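Long-range contacts in dihydrofolate reductase, putative (Aspergillus flavus, PDB 6DRS), which probably catalyses the NADPH-dependent reduction of dihydrofolate to tetrahydrofolate, and binds NADP together with an antifolate inhibitor: residues Leu9-Thr14 with Val174-Thr179; Thr57-Met62 with Gly148-Val153; Glu102-Met107 with Ile126-Val131; Ser133-Ala138 with Ala163-Leu168. All blocks are in the same frame, centred on the assembly; numbering follows the deposited sequence.

Contact 1: Leu9-Thr14 with Val174-Thr179. With H8A (3-{[(3R)-7,9-diamino-3-methyl-2,3-dihydrofuro[2,3-f]quinazolin-4-yl]oxy}benzonitrile), chain G.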
# COMPACT_ATOMS: atom_id res chain seq x y z
N LEU A 9 5.41 -5.15 1.81
CA LEU A 9 3.93 -5.18 1.80
C LEU A 9 3.42 -4.14 2.80
O LEU A 9 3.89 -4.08 3.95
CB LEU A 9 3.46 -6.58 2.22
CG LEU A 9 3.65 -7.67 1.18
CD1 LEU A 9 5.11 -7.82 0.80
CD2 LEU A 9 3.08 -8.99 1.70
N ILE A 10 2.51 -3.28 2.37
CA ILE A 10 1.88 -2.35 3.29
C ILE A 10 0.37 -2.57 3.22
O ILE A 10 -0.22 -2.66 2.12
CB ILE A 10 2.27 -0.90 2.99
CG1 ILE A 10 1.68 0.05 4.03
CG2 ILE A 10 1.92 -0.50 1.56
CD1 ILE A 10 2.04 1.49 3.82
N VAL A 11 -0.24 -2.62 4.41
CA VAL A 11 -1.63 -3.09 4.55
C VAL A 11 -2.23 -2.48 5.81
O VAL A 11 -1.49 -2.21 6.77
CB VAL A 11 -1.68 -4.63 4.61
CG1 VAL A 11 -1.09 -5.15 5.92
CG2 VAL A 11 -3.07 -5.20 4.38
N ALA A 12 -3.54 -2.23 5.80
CA ALA A 12 -4.30 -1.98 7.04
C ALA A 12 -5.16 -3.22 7.34
O ALA A 12 -5.80 -3.77 6.43
CB ALA A 12 -5.10 -0.71 6.95
N THR A 13 -5.09 -3.76 8.56
CA THR A 13 -5.93 -4.91 8.93
C THR A 13 -6.81 -4.58 10.15
O THR A 13 -6.51 -3.64 10.92
CB THR A 13 -5.15 -6.21 9.15
OG1 THR A 13 -4.43 -6.08 10.37
CG2 THR A 13 -4.23 -6.53 8.00
N THR A 14 -7.91 -5.34 10.25
CA THR A 14 -8.81 -5.31 11.40
C THR A 14 -8.97 -6.75 11.94
O THR A 14 -9.18 -7.70 11.14
CB THR A 14 -10.12 -4.59 11.07
OG1 THR A 14 -10.76 -4.39 12.33
CG2 THR A 14 -11.04 -5.33 10.12
N VAL A 174 11.22 -9.81 2.79
CA VAL A 174 9.88 -9.24 2.73
C VAL A 174 9.50 -8.72 4.11
O VAL A 174 9.76 -9.36 5.14
CB VAL A 174 8.82 -10.20 2.15
CG1 VAL A 174 9.27 -10.83 0.85
CG2 VAL A 174 8.39 -11.24 3.16
N ARG A 175 8.95 -7.53 4.11
CA ARG A 175 8.62 -6.88 5.34
C ARG A 175 7.16 -6.47 5.23
O ARG A 175 6.69 -6.14 4.12
CB ARG A 175 9.50 -5.65 5.55
CG ARG A 175 10.96 -5.95 5.24
CD ARG A 175 11.89 -4.80 4.98
NE ARG A 175 11.41 -3.61 4.30
CZ ARG A 175 12.16 -2.51 4.25
NH1 ARG A 175 11.75 -1.44 3.60
NH2 ARG A 175 13.33 -2.50 4.85
N ILE A 176 6.47 -6.45 6.37
CA ILE A 176 5.10 -6.00 6.37
C ILE A 176 5.00 -4.74 7.23
O ILE A 176 5.33 -4.77 8.41
CB ILE A 176 4.15 -7.13 6.83
CG1 ILE A 176 4.13 -8.28 5.83
CG2 ILE A 176 2.76 -6.56 7.03
CD1 ILE A 176 3.53 -9.56 6.37
N VAL A 177 4.53 -3.64 6.63
CA VAL A 177 4.16 -2.47 7.41
C VAL A 177 2.63 -2.50 7.60
O VAL A 177 1.85 -2.38 6.60
CB VAL A 177 4.62 -1.19 6.71
CG1 VAL A 177 4.08 0.05 7.38
CG2 VAL A 177 6.14 -1.18 6.63
N MET A 178 2.17 -2.67 8.83
CA MET A 178 0.76 -2.97 9.03
C MET A 178 0.11 -1.90 9.91
O MET A 178 0.65 -1.56 10.98
CB MET A 178 0.56 -4.35 9.65
CG MET A 178 -0.92 -4.65 9.91
SD MET A 178 -1.26 -6.32 10.54
CE MET A 178 -0.78 -7.36 9.16
N THR A 179 -1.03 -1.35 9.47
CA THR A 179 -1.83 -0.54 10.35
C THR A 179 -2.93 -1.42 10.95
O THR A 179 -3.76 -1.97 10.20
CB THR A 179 -2.47 0.64 9.61
OG1 THR A 179 -1.48 1.39 8.91
CG2 THR A 179 -3.25 1.52 10.57
C2 H8A G . -5.84 2.66 0.93
C3 H8A G . -5.33 2.75 2.23
C4 H8A G . -4.30 1.88 2.64
C5 H8A G . -3.80 0.89 1.76
C6 H8A G . -4.34 0.84 0.45
C7 H8A G . -5.34 1.70 0.08
C8 H8A G . -2.78 0.06 2.19
O1 H8A G . -6.83 3.50 0.51
C10 H8A G . -2.77 1.12 4.28
C14 H8A G . -6.62 4.59 -0.31
C15 H8A G . -7.72 5.14 -1.01
C16 H8A G . -7.53 6.25 -1.84
C17 H8A G . -6.25 6.81 -1.98
C18 H8A G . -5.13 6.30 -1.31
N9 H8A G . -2.30 0.18 3.45
N11 H8A G . -3.78 1.94 3.89
N12 H8A G . -2.23 -0.93 1.28
N13 H8A G . -2.27 1.28 5.65
C19 H8A G . -5.34 5.18 -0.47
C20 H8A G . -3.91 6.85 -1.46
N21 H8A G . -2.82 7.32 -1.65
C22 H8A G . -5.76 1.44 -1.29
C23 H8A G . -4.99 0.16 -1.61
O24 H8A G . -4.00 -0.01 -0.57
C25 H8A G . -5.10 2.47 -2.19
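The parallel strand pair that lines part of the antifolate pocket of dihydrofolate reductase is formed here by Leu9-Thr14 and Val174-Thr179, in unbroken register from Leu9 opposite Ile176 to Ala12 opposite Thr179. Five backbone hydrogen bonds zip it together, alternating in direction as parallel pairing requires: Val177 N reaches Leu9 O at 2.8 Å, and Val11 N returns to Val177 O at 3.0 Å. The short segments are turned 32° against each other, the twist of a paired sheet.

Ile10, Ala12, Val177 and Thr179 lie on the inhibitor's face of the sheet. The amino nitrogen N12 of the inhibitor donates to Ile10 O at 2.8 Å, almost straight at 177°, and this carbonyl also accepts from the hydroxyl of Tyr162. Thr179 OG1 is hydrogen-bonded to Asp40, which binds the inhibitor as well, so Thr179 is placed to hold that carboxylate in position. Ala12 CB packs 3.7 Å from the inhibitor's N13, while the backbone N of Ala12 is bonded to the NADP carboxamide oxygen.

On the other face Met178 runs out extended and then bends at its last torsion (chi3 -66°), which lays CE 3.9 Å from Val11 CG1 and 3.7 Å from Thr13 CG2. Thr13 lies at roughly a right angle to this chain, its OG1 3.2 Å from Met178 SD.

Helix 159-167 packs over Leu9 and Val11 on this second face. Strand 22-27 touches Val11, Thr13 and Met178, and strands 150-157 and 237-246 continue the sheet beyond strands 7-17 and 174-183 respectively.

Contact 2: Thr57-Met62 with Gly148-Val153. With SO4 (sulfate ion), chain F.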
# COMPACT_ATOMS: atom_id res chain seq x y z
N THR A 57 11.62 7.52 -7.82
CA THR A 57 10.16 7.42 -7.68
C THR A 57 9.83 6.02 -7.17
O THR A 57 10.38 5.05 -7.69
CB THR A 57 9.43 7.76 -8.98
OG1 THR A 57 9.67 9.15 -9.27
CG2 THR A 57 7.94 7.53 -8.85
N ASN A 58 8.97 5.93 -6.14
CA ASN A 58 8.56 4.62 -5.64
C ASN A 58 7.51 4.03 -6.58
O ASN A 58 6.76 4.80 -7.23
CB ASN A 58 7.97 4.69 -4.23
CG ASN A 58 8.95 5.27 -3.23
OD1 ASN A 58 10.15 5.33 -3.50
ND2 ASN A 58 8.43 5.73 -2.10
N ALA A 59 7.51 2.69 -6.65
CA ALA A 59 6.48 1.91 -7.35
C ALA A 59 5.56 1.24 -6.30
O ALA A 59 6.03 0.75 -5.24
CB ALA A 59 7.11 0.86 -8.23
N MET A 60 4.25 1.20 -6.61
CA MET A 60 3.28 0.37 -5.85
C MET A 60 2.79 -0.77 -6.75
O MET A 60 2.28 -0.54 -7.84
CB MET A 60 2.10 1.21 -5.40
CG MET A 60 2.52 2.27 -4.42
SD MET A 60 1.11 3.24 -3.99
CE MET A 60 0.59 3.85 -5.60
N ILE A 61 3.01 -2.01 -6.35
CA ILE A 61 2.46 -3.11 -7.14
C ILE A 61 1.12 -3.54 -6.54
O ILE A 61 1.04 -3.78 -5.32
CB ILE A 61 3.49 -4.23 -7.27
CG1 ILE A 61 4.74 -3.67 -7.94
CG2 ILE A 61 2.91 -5.39 -8.08
CD1 ILE A 61 5.91 -4.62 -7.95
N MET A 62 0.08 -3.60 -7.37
CA MET A 62 -1.29 -3.87 -6.90
C MET A 62 -2.02 -4.85 -7.83
O MET A 62 -1.75 -4.92 -9.04
CB MET A 62 -2.09 -2.57 -6.78
CG MET A 62 -2.43 -1.94 -8.11
SD MET A 62 -2.83 -0.20 -7.89
CE MET A 62 -1.16 0.48 -7.93
N GLY A 148 17.91 3.12 -12.24
CA GLY A 148 18.38 3.76 -10.99
C GLY A 148 17.47 4.90 -10.55
O GLY A 148 17.68 5.48 -9.49
N GLY A 149 16.46 5.21 -11.38
CA GLY A 149 15.39 6.12 -10.97
C GLY A 149 14.33 5.40 -10.14
O GLY A 149 13.44 6.06 -9.54
N LEU A 150 14.37 4.06 -10.09
CA LEU A 150 13.41 3.31 -9.23
C LEU A 150 13.75 3.58 -7.76
O LEU A 150 14.91 3.41 -7.38
CB LEU A 150 13.44 1.81 -9.55
CG LEU A 150 12.41 0.93 -8.82
CD1 LEU A 150 10.99 1.39 -9.09
CD2 LEU A 150 12.54 -0.53 -9.23
N GLY A 151 12.77 4.08 -6.98
CA GLY A 151 12.90 4.19 -5.51
C GLY A 151 12.49 2.92 -4.79
O GLY A 151 12.86 1.84 -5.17
N SER A 152 11.71 3.03 -3.72
CA SER A 152 11.26 1.83 -2.96
C SER A 152 10.09 1.13 -3.69
O SER A 152 9.29 1.76 -4.35
CB SER A 152 10.86 2.23 -1.59
OG SER A 152 11.92 2.93 -0.98
N VAL A 153 10.02 -0.19 -3.57
CA VAL A 153 8.88 -0.96 -4.13
C VAL A 153 7.99 -1.46 -2.99
O VAL A 153 8.43 -2.14 -2.05
CB VAL A 153 9.36 -2.11 -5.04
CG1 VAL A 153 8.19 -2.91 -5.59
CG2 VAL A 153 10.24 -1.58 -6.17
S SO4 F . 12.69 9.36 -11.49
O1 SO4 F . 12.31 10.73 -11.07
O2 SO4 F . 12.38 8.46 -10.37
O3 SO4 F . 11.93 8.90 -12.68
O4 SO4 F . 14.13 9.29 -11.84
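Asn58 turns its side chain across to Ser152 and can be followed atom by atom. CB sits 3.2 Å from Ser152 O, close enough that the side chain starts out pressed against the neighbouring backbone. CG, set anti to its own carbonyl carbon (chi1 -59°), is carried to 3.6 Å from Ser152 N. At the tip, OD1 accepts from Ser152 N at 2.8 Å; the donor stands well above the amide plane, 53° out of it, rather than on a lone pair. ND2 faces other partners, donating to the carbonyls of Arg50 and Thr48, so both ends of the amide are engaged and its rotation is fixed.

The side-chain amide accepts a backbone N-H at the point where the parallel pairing of strands 57-63 and 150-157 is interrupted. Thr57 pairs with Leu150 but Ala59 with Val153, one residue out of step: a beta bulge in the central sheet of the reductase fold. Gly151 N donates to Thr57 O at 2.7 Å, from above the carbonyl plane, and Ala59 N meets Ser152 O at 3.1 Å. Gly151, with psi at -135°, lies within the extra length of chain.

Apolar contacts follow the strands. Ala59 CB meets Leu150 CD1 at 4.0 Å, and Ile61 CD1 reaches Val153 CG1 at 3.7 Å, at a slant between the two side chains, with Leu139 of helix 135-146 touching both. At the outer end Thr57 OG1 donates to O2 of a sulfate ion, probably from the crystallisation liquor, at 3.0 Å, and is also hydrogen-bonded to Ile126 N.

Contact 3: Glu102-Met107 with Ile126-Val131. With SO4 (sulfate ion), chain E.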
# COMPACT_ATOMS: atom_id res chain seq x y z
N GLU A 102 -5.91 11.05 -18.50
CA GLU A 102 -6.82 11.97 -17.81
C GLU A 102 -6.10 12.55 -16.57
O GLU A 102 -6.21 13.76 -16.23
CB GLU A 102 -8.10 11.19 -17.48
CG GLU A 102 -9.26 11.99 -16.92
CD GLU A 102 -9.38 13.44 -17.35
OE1 GLU A 102 -9.37 13.70 -18.58
OE2 GLU A 102 -9.49 14.31 -16.45
N LYS A 103 -5.37 11.68 -15.88
CA LYS A 103 -4.65 12.07 -14.66
C LYS A 103 -3.59 13.12 -15.01
O LYS A 103 -3.45 14.17 -14.34
CB LYS A 103 -4.06 10.80 -14.03
CG LYS A 103 -3.27 10.99 -12.74
CD LYS A 103 -4.10 11.29 -11.52
CE LYS A 103 -3.24 11.38 -10.28
NZ LYS A 103 -3.89 12.17 -9.21
N ARG A 104 -2.85 12.84 -16.07
CA ARG A 104 -1.79 13.77 -16.56
C ARG A 104 -2.41 15.14 -16.78
O ARG A 104 -1.82 16.16 -16.38
CB ARG A 104 -1.20 13.23 -17.86
CG ARG A 104 -0.32 12.02 -17.64
CD ARG A 104 1.10 12.41 -17.97
NE ARG A 104 1.82 11.15 -18.07
CZ ARG A 104 2.36 10.58 -17.01
NH1 ARG A 104 2.25 11.18 -15.83
NH2 ARG A 104 3.01 9.43 -17.13
N ALA A 105 -3.61 15.13 -17.37
CA ALA A 105 -4.35 16.35 -17.67
C ALA A 105 -4.69 17.10 -16.38
O ALA A 105 -4.47 18.30 -16.29
CB ALA A 105 -5.59 16.02 -18.46
N LYS A 106 -5.23 16.39 -15.40
CA LYS A 106 -5.52 17.03 -14.10
C LYS A 106 -4.23 17.59 -13.50
O LYS A 106 -4.18 18.72 -13.04
CB LYS A 106 -6.14 16.04 -13.11
CG LYS A 106 -7.51 15.50 -13.48
CD LYS A 106 -8.36 15.20 -12.26
CE LYS A 106 -9.19 13.94 -12.38
NZ LYS A 106 -10.11 13.98 -13.54
N MET A 107 -3.17 16.80 -13.49
CA MET A 107 -1.96 17.23 -12.78
C MET A 107 -1.31 18.42 -13.50
O MET A 107 -0.85 19.35 -12.82
CB MET A 107 -0.97 16.08 -12.63
CG MET A 107 -1.44 15.04 -11.65
SD MET A 107 -0.36 13.60 -11.70
CE MET A 107 0.92 14.13 -10.57
N ILE A 126 7.80 11.08 -10.03
CA ILE A 126 6.93 11.23 -11.20
C ILE A 126 5.70 10.32 -11.05
O ILE A 126 5.64 9.49 -10.16
CB ILE A 126 7.70 11.04 -12.52
CG1 ILE A 126 8.43 9.70 -12.61
CG2 ILE A 126 8.67 12.20 -12.72
CD1 ILE A 126 7.54 8.55 -12.94
N THR A 127 4.69 10.52 -11.89
CA THR A 127 3.48 9.68 -11.87
C THR A 127 3.47 8.81 -13.12
O THR A 127 3.59 9.35 -14.24
CB THR A 127 2.23 10.56 -11.89
OG1 THR A 127 2.33 11.48 -10.80
CG2 THR A 127 0.95 9.77 -11.82
N ASP A 128 3.35 7.50 -12.95
CA ASP A 128 3.22 6.60 -14.07
C ASP A 128 2.26 5.45 -13.72
O ASP A 128 2.02 5.18 -12.54
CB ASP A 128 4.57 6.03 -14.47
CG ASP A 128 4.61 5.47 -15.89
OD1 ASP A 128 3.74 5.83 -16.71
OD2 ASP A 128 5.50 4.64 -16.15
N ALA A 129 1.75 4.75 -14.74
CA ALA A 129 1.01 3.51 -14.56
C ALA A 129 1.40 2.53 -15.65
O ALA A 129 1.46 2.91 -16.81
CB ALA A 129 -0.47 3.77 -14.59
N ILE A 130 1.68 1.30 -15.25
CA ILE A 130 1.98 0.24 -16.20
C ILE A 130 1.26 -1.05 -15.77
O ILE A 130 0.95 -1.25 -14.59
CB ILE A 130 3.49 0.03 -16.32
CG1 ILE A 130 4.08 -0.57 -15.05
CG2 ILE A 130 4.17 1.35 -16.65
CD1 ILE A 130 5.60 -0.47 -14.97
N VAL A 131 1.04 -1.94 -16.73
CA VAL A 131 0.24 -3.15 -16.49
C VAL A 131 1.11 -4.36 -16.79
O VAL A 131 1.71 -4.38 -17.82
CB VAL A 131 -1.00 -3.14 -17.42
CG1 VAL A 131 -1.84 -4.40 -17.23
CG2 VAL A 131 -1.82 -1.87 -17.27
S SO4 E . -1.67 13.57 -6.57
O1 SO4 E . -2.12 13.94 -5.21
O2 SO4 E . -0.20 13.38 -6.55
O3 SO4 E . -2.01 14.65 -7.54
O4 SO4 E . -2.34 12.31 -6.96
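A polar, partly buried contact joins Arg104 and Met107 of the long helix 89-116 to Thr127, just before strand 128-132. The Arg104 guanidinium carries most of it. Its two terminal nitrogens converge end-on upon a single acceptor, Thr127 O, at 2.8 Å from NH1 and 2.9 Å from NH2. The oxygen lies in the guanidinium plane, squarely at the edge of the group. Relative to the carbonyl, the two donors differ: NH2 approaches in the carbonyl plane, whereas NH1 stands 35° above it.

NH2 also faces Asp128 OD1 at 3.7 Å, a long salt bridge in which the carboxylate and guanidinium planes are only 22° apart. The stronger partner of this carboxylate is Lys145, bound through OD2, so Asp128 lies between two positive charges that would probably stabilise its negative form.

Strand 81-85, helix 89-116 and strand 128-132 form a beta-alpha-beta crossover, the two strands being parallel neighbours in the sheet. The contact therefore ties the crossover helix to the chain that leads into the second strand.

One turn after Lys103, Met107 lies obliquely against the Thr127 side chain. A bend at its last torsion (chi3 85°) brings CE to 3.0 Å from Thr127 OG1, a tight approach, with SD 3.5 Å from the same oxygen; OG1 is itself hydrogen-bonded to Lys79 N. Lys103 adds light packing against Thr127 and sends NZ to a sulfate ion, probably from the crystallisation liquor, donating to O4 at 2.7 Å.

Contact 4: Ser133-Ala138 with Ala163-Leu168. With NAP (NADP nicotinamide-adenine-dinucleotide phosphate), chain H; SO4 (sulfate ion), chain B.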
# COMPACT_ATOMS: atom_id res chain seq x y z
N SER A 133 1.71 -8.90 -16.24
CA SER A 133 1.00 -10.17 -16.33
C SER A 133 1.16 -10.98 -15.04
O SER A 133 0.63 -12.10 -14.90
CB SER A 133 1.52 -10.95 -17.51
OG SER A 133 2.87 -11.32 -17.27
N GLY A 134 1.90 -10.43 -14.08
CA GLY A 134 2.19 -11.13 -12.85
C GLY A 134 3.02 -10.26 -11.92
O GLY A 134 3.47 -9.16 -12.29
N LEU A 135 3.21 -10.75 -10.70
CA LEU A 135 3.98 -10.01 -9.70
C LEU A 135 5.47 -10.04 -10.06
O LEU A 135 6.16 -9.01 -9.94
CB LEU A 135 3.78 -10.64 -8.32
CG LEU A 135 4.63 -10.02 -7.22
CD1 LEU A 135 4.18 -8.60 -6.93
CD2 LEU A 135 4.54 -10.84 -5.95
N GLU A 136 5.98 -11.21 -10.46
CA GLU A 136 7.37 -11.31 -10.86
C GLU A 136 7.58 -10.43 -12.10
O GLU A 136 8.53 -9.65 -12.16
CB GLU A 136 7.78 -12.76 -11.12
CG GLU A 136 8.37 -13.45 -9.91
CD GLU A 136 8.54 -14.96 -10.05
OE1 GLU A 136 9.01 -15.41 -11.12
OE2 GLU A 136 8.20 -15.69 -9.10
N ALA A 137 6.66 -10.54 -13.05
CA ALA A 137 6.66 -9.72 -14.25
C ALA A 137 6.65 -8.23 -13.88
O ALA A 137 7.38 -7.46 -14.50
CB ALA A 137 5.47 -10.06 -15.12
N ALA A 138 5.82 -7.84 -12.90
CA ALA A 138 5.74 -6.45 -12.45
C ALA A 138 7.10 -5.98 -11.92
O ALA A 138 7.58 -4.88 -12.27
CB ALA A 138 4.66 -6.31 -11.40
N ALA A 163 -0.62 -12.63 -1.28
CA ALA A 163 -0.38 -14.06 -1.24
C ALA A 163 0.78 -14.38 -2.17
O ALA A 163 1.70 -15.11 -1.78
CB ALA A 163 -1.63 -14.82 -1.58
N THR A 164 0.77 -13.81 -3.38
CA THR A 164 1.87 -14.03 -4.34
C THR A 164 3.19 -13.47 -3.80
O THR A 164 4.22 -14.16 -3.85
CB THR A 164 1.58 -13.43 -5.72
OG1 THR A 164 0.29 -13.90 -6.12
CG2 THR A 164 2.59 -13.87 -6.75
N ALA A 165 3.17 -12.24 -3.27
CA ALA A 165 4.41 -11.68 -2.66
C ALA A 165 4.99 -12.68 -1.64
O ALA A 165 6.17 -13.01 -1.70
CB ALA A 165 4.17 -10.32 -2.07
N LEU A 166 4.15 -13.18 -0.75
CA LEU A 166 4.61 -13.99 0.36
C LEU A 166 5.14 -15.33 -0.17
O LEU A 166 5.88 -15.99 0.53
CB LEU A 166 3.48 -14.19 1.37
CG LEU A 166 3.05 -12.92 2.11
CD1 LEU A 166 1.73 -13.13 2.83
CD2 LEU A 166 4.12 -12.48 3.10
N GLY A 167 4.78 -15.68 -1.40
CA GLY A 167 5.18 -16.96 -1.96
C GLY A 167 6.40 -16.85 -2.86
O GLY A 167 6.88 -17.86 -3.37
N LEU A 168 6.93 -15.64 -3.08
CA LEU A 168 8.11 -15.48 -3.94
C LEU A 168 9.32 -16.23 -3.37
O LEU A 168 9.52 -16.23 -2.16
CB LEU A 168 8.43 -13.99 -4.06
CG LEU A 168 8.02 -13.35 -5.38
CD1 LEU A 168 6.65 -13.85 -5.81
CD2 LEU A 168 8.02 -11.84 -5.26
PA NAP H . -6.47 -8.13 -5.64
O1A NAP H . -6.37 -6.65 -5.41
O2A NAP H . -5.52 -9.19 -5.21
O5B NAP H . -6.75 -8.35 -7.23
C5B NAP H . -7.18 -9.60 -7.81
C4B NAP H . -6.95 -9.44 -9.30
O4B NAP H . -5.55 -9.30 -9.55
C3B NAP H . -7.37 -10.64 -10.13
O3B NAP H . -8.77 -10.58 -10.45
C2B NAP H . -6.48 -10.50 -11.35
O2B NAP H . -6.94 -9.41 -12.15
C1B NAP H . -5.19 -9.96 -10.77
N9A NAP H . -4.28 -11.05 -10.43
C8A NAP H . -4.28 -11.59 -9.20
N7A NAP H . -3.36 -12.57 -9.14
C5A NAP H . -2.75 -12.65 -10.34
C6A NAP H . -1.67 -13.49 -10.92
N6A NAP H . -1.10 -14.41 -10.13
N1A NAP H . -1.29 -13.31 -12.20
C2A NAP H . -1.89 -12.36 -12.94
N3A NAP H . -2.88 -11.56 -12.46
C4A NAP H . -3.36 -11.65 -11.20
O3 NAP H . -8.00 -8.50 -5.18
PN NAP H . -8.54 -9.07 -3.76
O1N NAP H . -7.62 -10.07 -3.18
O2N NAP H . -9.97 -9.44 -4.10
O5D NAP H . -8.56 -7.76 -2.85
C5D NAP H . -9.32 -6.64 -3.22
C4D NAP H . -9.96 -6.23 -1.91
O4D NAP H . -8.92 -6.05 -0.95
C3D NAP H . -10.76 -4.95 -1.95
O3D NAP H . -11.87 -5.12 -1.03
C2D NAP H . -9.78 -3.94 -1.41
O2D NAP H . -10.45 -2.85 -0.83
C1D NAP H . -9.00 -4.74 -0.39
N1N NAP H . -7.67 -4.18 -0.12
C2N NAP H . -7.40 -3.77 1.15
C3N NAP H . -6.15 -3.19 1.49
C7N NAP H . -5.88 -2.76 2.93
O7N NAP H . -4.76 -2.36 3.26
N7N NAP H . -6.90 -2.82 3.81
C4N NAP H . -5.20 -3.02 0.47
C5N NAP H . -5.52 -3.44 -0.83
C6N NAP H . -6.76 -4.01 -1.11
P2B NAP H . -7.89 -9.65 -13.43
O1X NAP H . -9.22 -10.14 -12.87
O2X NAP H . -8.09 -8.25 -13.95
O3X NAP H . -7.07 -10.69 -14.13
S SO4 B . 3.51 -14.24 -10.76
O1 SO4 B . 3.55 -15.60 -10.20
O2 SO4 B . 4.82 -13.59 -10.50
O3 SO4 B . 3.22 -14.35 -12.21
O4 SO4 B . 2.42 -13.42 -10.18
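Thr164 meets Leu135 first, where helix 159-167 approaches the start of helix 135-146. Its methyl CG2 lies 3.7 Å from Leu135 CD2 and also faces a bound sulfate ion, while OG1 turns back to its own helix, bonded to Glu160 O. Ala165 receives the same leucine methyl more tightly: Leu135 CD2 comes to 3.3 Å from Ala165 N and 3.4 Å from Ala165 CA, closer than ordinary van der Waals packing. Leu135 gets there because its CG is directed away from its backbone N (chi1 175°), sending the branch across to the second helix. Farther along the chain, Leu168 touches the same methyl from a further direction, its CD1 3.7 Å from Leu135 CD2. The Glu136 and Leu168 side chains run antiparallel alongside each other, with Glu136 OE2 4.1 Å from Leu168 CD1.

Gly134 occupies the N-cap position of helix 135-146, and the sulfate, probably from the crystallisation liquor, sits on the first turn. Leu135 N donates to sulfate O4 at 2.8 Å. A second bond, 2.6 Å long, runs from Glu136 N to sulfate O2. Just upstream, Ser133 O lies 3.2 Å from C2A of the NADP adenine.

The contact is mainly van der Waals packing, with one leucine methyl set against Thr164, Ala165 and Leu168, whereas the polar first turn binds an anion, whose charge would probably be stabilised by the helix dipole.

From the N terminus, strand 7-17 opens the widest loop, which contact 1 closes when strand 174-183 pairs beside it; the other three contacts are nested inside. Strand 57-63 begins the loop that contact 2 closes at strand 150-157, and contact 3, joining helix 89-116 to the entry of strand 128-132, lies within it. Contact 4 runs from 133-138, after contact 3 has closed, to 163-168, so it crosses contact 2. Three pairs of contacts touch directly: 1 and 4 through Leu9 with Ala165 and Leu166, 2 and 4 through Ile61 with Leu135 and Ala138, and 2 and 3 at Thr57 and Ile126. Contacts 1 to 3 reach the same sheet, and contact 4 bridges helices packed against it.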